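Local coordinates for protein O-ureido-L-serine synthase (Streptomyces lavendulae, PDB 3X44) that uses pyridoxal 5'-phosphate to join hydroxyurea to O-acetyl-L-serine, giving O-ureido-L-serine on the route to the antibiotic D-cycloserine, at residues S150-R153 with E154-S158; G177-G180 with T181-V185; T241-E244 with V245-R248; E295-L298 with S299-L302. The protein carries 1 engineered substitution. One frame throughout, in Å; residues are numbered along the deposited sequence.

Interaction 1 of 4, residues S150-R153 with E154-S158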
loop_
_atom_site.group_PDB
_atom_site.type_symbol
_atom_site.label_atom_id
_atom_site.label_comp_id
_atom_site.label_asym_id
_atom_site.label_seq_id
_atom_site.Cartn_x
_atom_site.Cartn_y
_atom_site.Cartn_z
ATOM N N SER A 150 -2.584 -23.613 0.420
ATOM C CA SER A 150 -1.389 -23.013 -0.156
ATOM C C SER A 150 -1.527 -21.509 -0.368
ATOM O O SER A 150 -0.582 -20.765 -0.134
ATOM C CB SER A 150 -1.028 -23.699 -1.480
ATOM O OG SER A 150 -1.705 -23.094 -2.567
ATOM N N TYR A 151 -2.691 -21.043 -0.802
ATOM C CA TYR A 151 -2.839 -19.603 -0.994
ATOM C C TYR A 151 -2.813 -18.909 0.360
ATOM O O TYR A 151 -2.478 -17.737 0.449
ATOM C CB TYR A 151 -4.138 -19.267 -1.726
ATOM C CG TYR A 151 -4.088 -17.934 -2.452
ATOM C CD1 TYR A 151 -3.456 -17.810 -3.694
ATOM C CD2 TYR A 151 -4.686 -16.802 -1.899
ATOM C CE1 TYR A 151 -3.432 -16.570 -4.371
ATOM C CE2 TYR A 151 -4.665 -15.579 -2.562
ATOM C CZ TYR A 151 -4.044 -15.464 -3.791
ATOM O OH TYR A 151 -4.057 -14.242 -4.430
ATOM N N HIS A 152 -3.164 -19.636 1.418
ATOM C CA HIS A 152 -3.154 -19.057 2.762
ATOM C C HIS A 152 -1.739 -18.978 3.309
ATOM O O HIS A 152 -1.411 -18.067 4.070
ATOM C CB HIS A 152 -4.029 -19.877 3.709
ATOM C CG HIS A 152 -5.493 -19.701 3.457
ATOM N ND1 HIS A 152 -6.156 -18.521 3.726
ATOM C CD2 HIS A 152 -6.413 -20.541 2.931
ATOM C CE1 HIS A 152 -7.423 -18.645 3.377
ATOM N NE2 HIS A 152 -7.605 -19.860 2.892
ATOM N N ARG A 153 -0.899 -19.934 2.925
ATOM C CA ARG A 153 0.485 -19.921 3.376
ATOM C C ARG A 153 1.188 -18.736 2.722
ATOM O O ARG A 153 2.009 -18.060 3.334
ATOM C CB ARG A 153 1.215 -21.191 2.935
ATOM C CG ARG A 153 0.815 -22.464 3.636
ATOM C CD ARG A 153 1.708 -23.605 3.153
ATOM N NE ARG A 153 1.130 -24.916 3.431
ATOM C CZ ARG A 153 0.482 -25.653 2.534
ATOM N NH1 ARG A 153 0.327 -25.207 1.294
ATOM N NH2 ARG A 153 -0.009 -26.838 2.876
ATOM N N GLU A 154 0.848 -18.492 1.463
ATOM C CA GLU A 154 1.503 -17.441 0.698
ATOM C C GLU A 154 0.968 -16.025 0.846
ATOM O O GLU A 154 1.712 -15.068 0.636
ATOM C CB GLU A 154 1.533 -17.837 -0.784
ATOM C CG GLU A 154 2.311 -19.119 -1.044
ATOM C CD GLU A 154 1.879 -19.848 -2.303
ATOM O OE1 GLU A 154 1.839 -19.218 -3.378
ATOM O OE2 GLU A 154 1.590 -21.058 -2.219
ATOM N N THR A 155 -0.308 -15.877 1.189
ATOM C CA THR A 155 -0.858 -14.540 1.342
ATOM C C THR A 155 -1.312 -14.234 2.763
ATOM O O THR A 155 -0.721 -13.396 3.434
ATOM C CB THR A 155 -2.030 -14.299 0.362
ATOM O OG1 THR A 155 -3.078 -15.242 0.613
ATOM C CG2 THR A 155 -1.552 -14.458 -1.075
ATOM N N THR A 156 -2.359 -14.917 3.216
ATOM C CA THR A 156 -2.900 -14.703 4.554
ATOM C C THR A 156 -1.839 -14.748 5.644
ATOM O O THR A 156 -1.804 -13.885 6.518
ATOM C CB THR A 156 -3.962 -15.752 4.898
ATOM O OG1 THR A 156 -4.826 -15.933 3.770
ATOM C CG2 THR A 156 -4.774 -15.298 6.110
ATOM N N ALA A 157 -1.001 -15.777 5.597
ATOM C CA ALA A 157 0.075 -15.941 6.568
ATOM C C ALA A 157 1.161 -14.873 6.396
ATOM O O ALA A 157 1.731 -14.389 7.376
ATOM C CB ALA A 157 0.696 -17.340 6.425
ATOM N N SER A 158 1.455 -14.515 5.150
ATOM C CA SER A 158 2.488 -13.517 4.875
ATOM C C SER A 158 2.089 -12.133 5.372
ATOM O O SER A 158 2.936 -11.363 5.827
ATOM C CB SER A 158 2.791 -13.451 3.373
ATOM O OG SER A 158 3.471 -14.618 2.935
HETATM O O HOH W 1 4.278 -16.964 4.699
#

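Interaction 2 of 4, residues G177-G180 with T181-V185. With PUS ((E)-O-(carbamoylamino)-N-({3-hydroxy-2-methyl-5-[(phosphonooxy)methyl]pyridin-4-yl}methylidene)-L-serine), chain C.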
loop_
_atom_site.group_PDB
_atom_site.type_symbol
_atom_site.label_atom_id
_atom_site.label_comp_id
_atom_site.label_asym_id
_atom_site.label_seq_id
_atom_site.Cartn_x
_atom_site.Cartn_y
_atom_site.Cartn_z
ATOM N N GLY A 177 -13.800 -24.489 8.369
ATOM C CA GLY A 177 -14.804 -25.134 7.547
ATOM C C GLY A 177 -13.984 -26.158 6.775
ATOM O O GLY A 177 -14.040 -27.355 7.060
ATOM N N THR A 178 -13.201 -25.682 5.811
ATOM C CA THR A 178 -12.333 -26.568 5.038
ATOM C C THR A 178 -11.006 -26.756 5.784
ATOM O O THR A 178 -10.266 -27.712 5.530
ATOM C CB THR A 178 -12.020 -25.976 3.649
ATOM O OG1 THR A 178 -11.220 -24.790 3.795
ATOM C CG2 THR A 178 -13.308 -25.632 2.920
ATOM N N THR A 179 -10.744 -25.844 6.723
ATOM C CA THR A 179 -9.514 -25.790 7.532
ATOM C C THR A 179 -8.343 -25.247 6.717
ATOM O O THR A 179 -7.205 -25.217 7.186
ATOM C CB THR A 179 -9.104 -27.164 8.162
ATOM O OG1 THR A 179 -8.323 -27.925 7.232
ATOM C CG2 THR A 179 -10.325 -27.945 8.586
ATOM N N GLY A 180 -8.627 -24.779 5.505
ATOM C CA GLY A 180 -7.565 -24.231 4.677
ATOM C C GLY A 180 -6.867 -23.050 5.336
ATOM O O GLY A 180 -5.650 -22.886 5.214
ATOM N N THR A 181 -7.636 -22.216 6.031
ATOM C CA THR A 181 -7.072 -21.047 6.696
ATOM C C THR A 181 -6.191 -21.502 7.844
ATOM O O THR A 181 -5.046 -21.100 7.951
ATOM C CB THR A 181 -8.184 -20.122 7.247
ATOM O OG1 THR A 181 -8.875 -19.505 6.154
ATOM C CG2 THR A 181 -7.595 -19.033 8.122
ATOM N N LEU A 182 -6.750 -22.349 8.696
ATOM C CA LEU A 182 -6.037 -22.882 9.851
ATOM C C LEU A 182 -4.783 -23.669 9.484
ATOM O O LEU A 182 -3.763 -23.576 10.163
ATOM C CB LEU A 182 -6.983 -23.771 10.657
ATOM C CG LEU A 182 -6.351 -24.708 11.679
ATOM C CD1 LEU A 182 -5.848 -23.889 12.850
ATOM C CD2 LEU A 182 -7.389 -25.750 12.132
ATOM N N THR A 183 -4.855 -24.451 8.413
ATOM C CA THR A 183 -3.700 -25.241 7.999
ATOM C C THR A 183 -2.625 -24.393 7.323
ATOM O O THR A 183 -1.441 -24.500 7.656
ATOM C CB THR A 183 -4.127 -26.388 7.060
ATOM O OG1 THR A 183 -4.968 -27.294 7.780
ATOM C CG2 THR A 183 -2.899 -27.151 6.546
ATOM N N GLY A 184 -3.039 -23.543 6.386
ATOM C CA GLY A 184 -2.093 -22.687 5.682
ATOM C C GLY A 184 -1.368 -21.721 6.602
ATOM O O GLY A 184 -0.137 -21.613 6.564
ATOM N N VAL A 185 -2.122 -21.011 7.436
ATOM C CA VAL A 185 -1.506 -20.067 8.355
ATOM C C VAL A 185 -0.774 -20.808 9.475
ATOM O O VAL A 185 0.348 -20.452 9.838
ATOM C CB VAL A 185 -2.549 -19.124 8.975
ATOM C CG1 VAL A 185 -1.863 -18.169 9.946
ATOM C CG2 VAL A 185 -3.244 -18.326 7.883
HETATM N N PUS C . -16.611 -21.306 3.999
HETATM C CA PUS C . -16.519 -22.380 2.929
HETATM C CB PUS C . -16.592 -23.820 3.550
HETATM O OG PUS C . -17.881 -23.992 4.297
HETATM N ND PUS C . -18.336 -25.363 4.241
HETATM C CE PUS C . -18.556 -26.041 5.389
HETATM N NZ2 PUS C . -18.000 -25.622 6.540
HETATM O OZ1 PUS C . -19.242 -27.013 5.385
HETATM C C PUS C . -17.682 -22.187 1.933
HETATM O O PUS C . -18.213 -21.115 1.849
HETATM O OT PUS C . -18.053 -23.106 1.242
HETATM C C2 PUS C . -16.972 -18.284 7.242
HETATM C C3 PUS C . -16.831 -19.172 6.073
HETATM C C4 PUS C . -15.799 -20.215 6.096
HETATM C C5 PUS C . -14.925 -20.319 7.270
HETATM C C6 PUS C . -15.136 -19.380 8.383
HETATM C C2A PUS C . -18.045 -17.232 7.272
HETATM C C4A PUS C . -15.732 -21.270 5.014
HETATM C C5A PUS C . -13.829 -21.370 7.355
HETATM N N1 PUS C . -16.131 -18.428 8.325
HETATM O O3 PUS C . -17.599 -18.982 4.983
HETATM O O1P PUS C . -12.661 -22.950 5.022
HETATM O O2P PUS C . -10.667 -21.763 5.467
HETATM O O3P PUS C . -11.652 -23.096 7.172
HETATM O O4P PUS C . -12.710 -21.026 6.471
HETATM P P PUS C . -11.925 -22.217 6.033
#

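Interaction 3 of 4, residues T241-E244 with V245-R248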
loop_
_atom_site.group_PDB
_atom_site.type_symbol
_atom_site.label_atom_id
_atom_site.label_comp_id
_atom_site.label_asym_id
_atom_site.label_seq_id
_atom_site.Cartn_x
_atom_site.Cartn_y
_atom_site.Cartn_z
ATOM N N THR A 241 -14.083 -25.018 21.985
ATOM C CA THR A 241 -15.438 -24.886 21.468
ATOM C C THR A 241 -15.969 -23.490 21.760
ATOM O O THR A 241 -15.435 -22.771 22.605
ATOM C CB THR A 241 -16.414 -25.887 22.115
ATOM O OG1 THR A 241 -16.339 -25.775 23.542
ATOM C CG2 THR A 241 -16.094 -27.305 21.682
ATOM N N MET A 242 -17.022 -23.121 21.046
ATOM C CA MET A 242 -17.680 -21.831 21.210
ATOM C C MET A 242 -19.133 -22.040 20.792
ATOM O O MET A 242 -19.406 -22.608 19.731
ATOM C CB MET A 242 -17.022 -20.769 20.324
ATOM C CG MET A 242 -17.762 -19.430 20.295
ATOM S SD MET A 242 -18.066 -18.735 21.950
ATOM C CE MET A 242 -16.379 -18.499 22.535
ATOM N N ASP A 243 -20.062 -21.600 21.631
ATOM C CA ASP A 243 -21.474 -21.763 21.327
ATOM C C ASP A 243 -21.938 -20.658 20.382
ATOM O O ASP A 243 -21.472 -19.518 20.455
ATOM C CB ASP A 243 -22.297 -21.758 22.618
ATOM C CG ASP A 243 -22.319 -20.406 23.282
ATOM O OD1 ASP A 243 -21.354 -20.090 24.001
ATOM O OD2 ASP A 243 -23.299 -19.659 23.075
ATOM N N GLU A 244 -22.871 -21.002 19.503
ATOM C CA GLU A 244 -23.370 -20.064 18.510
ATOM C C GLU A 244 -23.969 -18.774 19.050
ATOM O O GLU A 244 -23.773 -17.718 18.460
ATOM C CB GLU A 244 -24.374 -20.763 17.589
ATOM C CG GLU A 244 -25.552 -21.416 18.296
ATOM C CD GLU A 244 -26.291 -22.379 17.392
ATOM O OE1 GLU A 244 -27.500 -22.609 17.614
ATOM O OE2 GLU A 244 -25.664 -22.905 16.450
ATOM N N VAL A 245 -24.691 -18.853 20.162
ATOM C CA VAL A 245 -25.305 -17.667 20.749
ATOM C C VAL A 245 -24.238 -16.670 21.193
ATOM O O VAL A 245 -24.320 -15.476 20.878
ATOM C CB VAL A 245 -26.199 -18.032 21.958
ATOM C CG1 VAL A 245 -26.936 -16.794 22.459
ATOM C CG2 VAL A 245 -27.196 -19.097 21.553
ATOM N N THR A 246 -23.238 -17.151 21.923
ATOM C CA THR A 246 -22.161 -16.278 22.374
ATOM C C THR A 246 -21.509 -15.614 21.159
ATOM O O THR A 246 -21.187 -14.431 21.182
ATOM C CB THR A 246 -21.077 -17.066 23.122
ATOM O OG1 THR A 246 -21.637 -17.660 24.298
ATOM C CG2 THR A 246 -19.940 -16.147 23.515
ATOM N N ALA A 247 -21.325 -16.393 20.099
ATOM C CA ALA A 247 -20.712 -15.898 18.869
ATOM C C ALA A 247 -21.556 -14.783 18.268
ATOM O O ALA A 247 -21.038 -13.737 17.866
ATOM C CB ALA A 247 -20.565 -17.044 17.861
ATOM N N ARG A 248 -22.862 -15.035 18.202
ATOM C CA ARG A 248 -23.832 -14.092 17.659
ATOM C C ARG A 248 -23.804 -12.787 18.450
ATOM O O ARG A 248 -23.811 -11.695 17.877
ATOM C CB ARG A 248 -25.232 -14.718 17.725
ATOM C CG ARG A 248 -26.264 -14.073 16.822
ATOM C CD ARG A 248 -26.921 -12.869 17.488
ATOM N NE ARG A 248 -27.336 -13.129 18.864
ATOM C CZ ARG A 248 -28.538 -13.575 19.214
ATOM N NH1 ARG A 248 -29.454 -13.816 18.288
ATOM N NH2 ARG A 248 -28.831 -13.768 20.494
#

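Interaction 4 of 4, residues E295-L298 with S299-L302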
loop_
_atom_site.group_PDB
_atom_site.type_symbol
_atom_site.label_atom_id
_atom_site.label_comp_id
_atom_site.label_asym_id
_atom_site.label_seq_id
_atom_site.Cartn_x
_atom_site.Cartn_y
_atom_site.Cartn_z
ATOM N N GLU A 295 -23.127 -8.263 6.557
ATOM C CA GLU A 295 -24.229 -7.946 5.645
ATOM C C GLU A 295 -24.946 -9.123 4.972
ATOM O O GLU A 295 -26.016 -8.942 4.392
ATOM C CB GLU A 295 -23.763 -6.950 4.574
ATOM C CG GLU A 295 -24.796 -5.849 4.276
ATOM C CD GLU A 295 -24.213 -4.652 3.533
ATOM O OE1 GLU A 295 -24.963 -4.001 2.775
ATOM O OE2 GLU A 295 -23.009 -4.358 3.703
ATOM N N ARG A 296 -24.378 -10.325 5.020
ATOM C CA ARG A 296 -25.082 -11.458 4.422
ATOM C C ARG A 296 -25.764 -12.282 5.515
ATOM O O ARG A 296 -26.080 -13.457 5.325
ATOM C CB ARG A 296 -24.136 -12.339 3.573
ATOM C CG ARG A 296 -22.805 -12.742 4.201
ATOM C CD ARG A 296 -21.781 -13.081 3.119
ATOM N NE ARG A 296 -21.558 -11.958 2.205
ATOM C CZ ARG A 296 -20.503 -11.833 1.397
ATOM N NH1 ARG A 296 -19.551 -12.762 1.374
ATOM N NH2 ARG A 296 -20.396 -10.763 0.611
ATOM N N TYR A 297 -26.017 -11.635 6.651
ATOM C CA TYR A 297 -26.646 -12.278 7.796
ATOM C C TYR A 297 -27.872 -11.517 8.295
ATOM O O TYR A 297 -28.406 -11.816 9.365
ATOM C CB TYR A 297 -25.627 -12.406 8.933
ATOM C CG TYR A 297 -24.439 -13.262 8.569
ATOM C CD1 TYR A 297 -24.421 -14.622 8.875
ATOM C CD2 TYR A 297 -23.348 -12.718 7.894
ATOM C CE1 TYR A 297 -23.347 -15.424 8.515
ATOM C CE2 TYR A 297 -22.275 -13.508 7.531
ATOM C CZ TYR A 297 -22.274 -14.864 7.842
ATOM O OH TYR A 297 -21.200 -15.651 7.486
ATOM N N LEU A 298 -28.316 -10.536 7.515
ATOM C CA LEU A 298 -29.472 -9.734 7.880
ATOM C C LEU A 298 -30.691 -10.594 8.192
ATOM O O LEU A 298 -31.498 -10.245 9.051
ATOM C CB LEU A 298 -29.830 -8.769 6.746
ATOM C CG LEU A 298 -28.960 -7.536 6.497
ATOM C CD1 LEU A 298 -29.827 -6.445 5.896
ATOM C CD2 LEU A 298 -28.326 -7.061 7.783
ATOM N N SER A 299 -30.816 -11.711 7.482
ATOM C CA SER A 299 -31.942 -12.621 7.644
ATOM C C SER A 299 -31.674 -13.746 8.630
ATOM O O SER A 299 -32.479 -14.663 8.753
ATOM C CB SER A 299 -32.302 -13.242 6.297
ATOM O OG SER A 299 -31.352 -14.236 5.937
ATOM N N THR A 300 -30.550 -13.688 9.326
ATOM C CA THR A 300 -30.208 -14.736 10.278
ATOM C C THR A 300 -30.515 -14.319 11.711
ATOM O O THR A 300 -30.936 -13.190 11.960
ATOM C CB THR A 300 -28.727 -15.094 10.169
ATOM O OG1 THR A 300 -27.937 -14.027 10.710
ATOM C CG2 THR A 300 -28.345 -15.317 8.698
ATOM N N PHE A 301 -30.288 -15.225 12.655
ATOM C CA PHE A 301 -30.575 -14.921 14.047
ATOM C C PHE A 301 -29.701 -13.807 14.596
ATOM O O PHE A 301 -29.846 -13.397 15.747
ATOM C CB PHE A 301 -30.480 -16.189 14.907
ATOM C CG PHE A 301 -29.080 -16.623 15.233
ATOM C CD1 PHE A 301 -28.749 -16.984 16.539
ATOM C CD2 PHE A 301 -28.117 -16.747 14.242
ATOM C CE1 PHE A 301 -27.477 -17.471 16.849
ATOM C CE2 PHE A 301 -26.842 -17.231 14.539
ATOM C CZ PHE A 301 -26.522 -17.595 15.848
ATOM N N LEU A 302 -28.800 -13.306 13.757
ATOM C CA LEU A 302 -27.933 -12.218 14.165
ATOM C C LEU A 302 -28.812 -10.991 14.381
ATOM O O LEU A 302 -28.484 -10.092 15.163
ATOM C CB LEU A 302 -26.899 -11.926 13.076
ATOM C CG LEU A 302 -26.097 -10.645 13.281
ATOM C CD1 LEU A 302 -25.267 -10.767 14.559
ATOM C CD2 LEU A 302 -25.203 -10.406 12.074
HETATM O O HOH W 2 -33.440 -11.686 11.264
#

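Interaction 1 of 4, residues S150-R153 with E154-S158
T155 N donates to Y151 O, four residues back, at 3.0 Å, and E154 N likewise to S150 O, but one step on A157 N reaches H152 O at 2.8 Å, five residues back, so the helix widens here into a pi-type turn. The A157 bond is the straightest of the three at its hydrogen, 160°. Y151 O is gripped twice, since T155 OG1 also donates to it at 2.6 Å, and the two donors arrive from opposite faces of the carbonyl plane. T155 OG1 sits between its own backbone N and carbonyl carbon (chi1 60°), which turns the hydroxyl back along the helix. The methyl branch then lies over one face of the Y151 ring: T155 CG2 is 3.9 Å from the ring centroid, offset toward the rim, a CH-pi contact. H152 and T156 run side by side and point the same way; ND1 at the imidazole edge and T156 OG1 share a hydrogen bond of 2.9 Å that limits rotation of the ring. Farther along, S158 OG donates to E154 O, and a water bridges S158 OG to R153 O. Helix 180-192 packs against H152 and A157, while A165 of the second subunit packs on Y151 and T155. This is a pi-bulged helix, 147-164, whose H152 reaches the edge of the cofactor-phosphate site beside T181.

Interaction 2 of 4, residues G177-G180 with T181-V185
The phosphate oxygen O1P of the bound PUS, the external aldimine of pyridoxal phosphate with O-ureido-L-serine, is held by both donors of T178: OG1 at 2.6 Å and the backbone N at 2.9 Å. O3P takes the amides of G177 and T179, the bond from G177 N being almost straight at 177°. On O2P the donors are T181 N and T181 OG1, the hydroxyl lying 3.0 Å from O2P. Each of the three oxygens therefore has two donors from this one turn, which fixes the rotation of the phosphate. T178 OG1 does double duty: with chi1 at 67° it lies between its backbone N and carbonyl carbon, where it also accepts from G180 N at 3.1 Å in an ST turn. N148 ND2 bonds the same hydroxyl from helix 147-164. T179, at the N-cap, has a positive phi of 76° and directs OG1 back to T178 O, meeting it at 2.6 Å in the carbonyl plane on a lone pair; the side chain itself caps no amide. The helix starts instead through backbone bonds, T183 N to T179 O and G184 N to G180 O. With its N-terminus aimed at the phosphate, helix 180-192 would be expected to stabilise the negative charge. A glycine- and threonine-rich phosphate-binding loop between strand and helix, as here, belongs to the cofactor site of fold-type II pyridoxal phosphate enzymes.

Interaction 3 of 4, residues T241-E244 with V245-R248
A side-chain N-cap starts helix 244-257 directly after strand 238-242, with D243 as the capping residue. D243 OD2 accepts from T246 N at 2.8 Å with an N-H...O angle of 163°, and the amide approaches from above the carboxylate plane, 44° out of it. The other carboxylate oxygen, OD1, takes the hydroxyl of T246 at 2.5 Å, a very short bond. Both oxygens of D243 thus engage one residue three positions on, one through its backbone and one through its side chain, and this holds the carboxylate in a fixed rotation. The torsions of both partners make this possible. D243 CG lies between its backbone N and carbonyl carbon (chi1 69°), which turns the carboxylate onto the first helical turn, whereas T246 OG1 is anti to its own carbonyl carbon and faces back to the cap. The two side chains cross at about a right angle. The methyl branch of T246 is in van der Waals contact with M242, whose SD comes within 3.6 Å of T246 CG2, because the methionine chain bends at chi2 and chi3 and brings its sulfur round to the helix. Backbone bonds continue the turn, A247 N to D243 O at 3.1 Å and R248 N to E244 O at 2.8 Å. E244 sends its carboxylate away from this turn to Q218 N. Helix 264-278 packs on M242, T246 and A247, and M242 is bonded through its backbone to E202, so the junction, at the end of edge strand 238-242 next to strand 197-203, is packed against helix 264-278.

Interaction 4 of 4, residues E295-L298 with S299-L302
The ring of Y297 meets T300 obliquely, with T300 CG2 coming to 4.0 Å from Y297 CD1, while I264 of helix 264-278 also touches the tyrosine side chain. At its far end Y297 OH is hydrogen-bonded to D292 and R101, and the side chain touches the bound PUS. Residues 297-300 form a type I beta turn. Its closing bond runs from T300 N to Y297 O at 2.8 Å and 160°, although the donor stands above the carbonyl plane, 62° out of it. A second donor uses the same oxygen in a different way: T300 OG1 reaches Y297 O at 2.6 Å, in the carbonyl plane and on a lone pair. The hydroxyl can do so because chi1 of 72° places OG1 between the backbone N and carbonyl carbon of T300. Two donors from one residue thus pin the carbonyl of the residue that bears the pocket ring. Beyond the turn the chain enters a short 3-10 segment, where L302 folds back with its CD2 branch 3.7 Å from Y297 CB. R296, just before the turn, forms a salt bridge with E295 of the third subunit and bonds N73 in its own chain, which places the turn beside both the subunit contact and the cofactor site. A water donates to both L298 O and T300 O, at 3.0 Å from T300 O.

The four local contacts follow one another along the chain and fall into two touching pairs. Interactions 1 and 2 have centres 10 Å apart: helix 147-164 packs on helix 180-192, with H152 CE1 lying 3.2 Å from T181 OG1. Interactions 3 and 4, about 15 Å between centres, meet where R248 NH1 approaches F301 O at 2.6 Å, a probable hydrogen bond between helix 244-257 and the loop after strand 285-290. Interaction 2 follows strand 171-174 and interaction 3 includes the end of strand 238-242, both of one mixed sheet. Interaction 2 holds the cofactor phosphate and Y297 of interaction 4 touches the same ligand, so both line one active-site pocket, although their nearest atoms are about 11 Å apart.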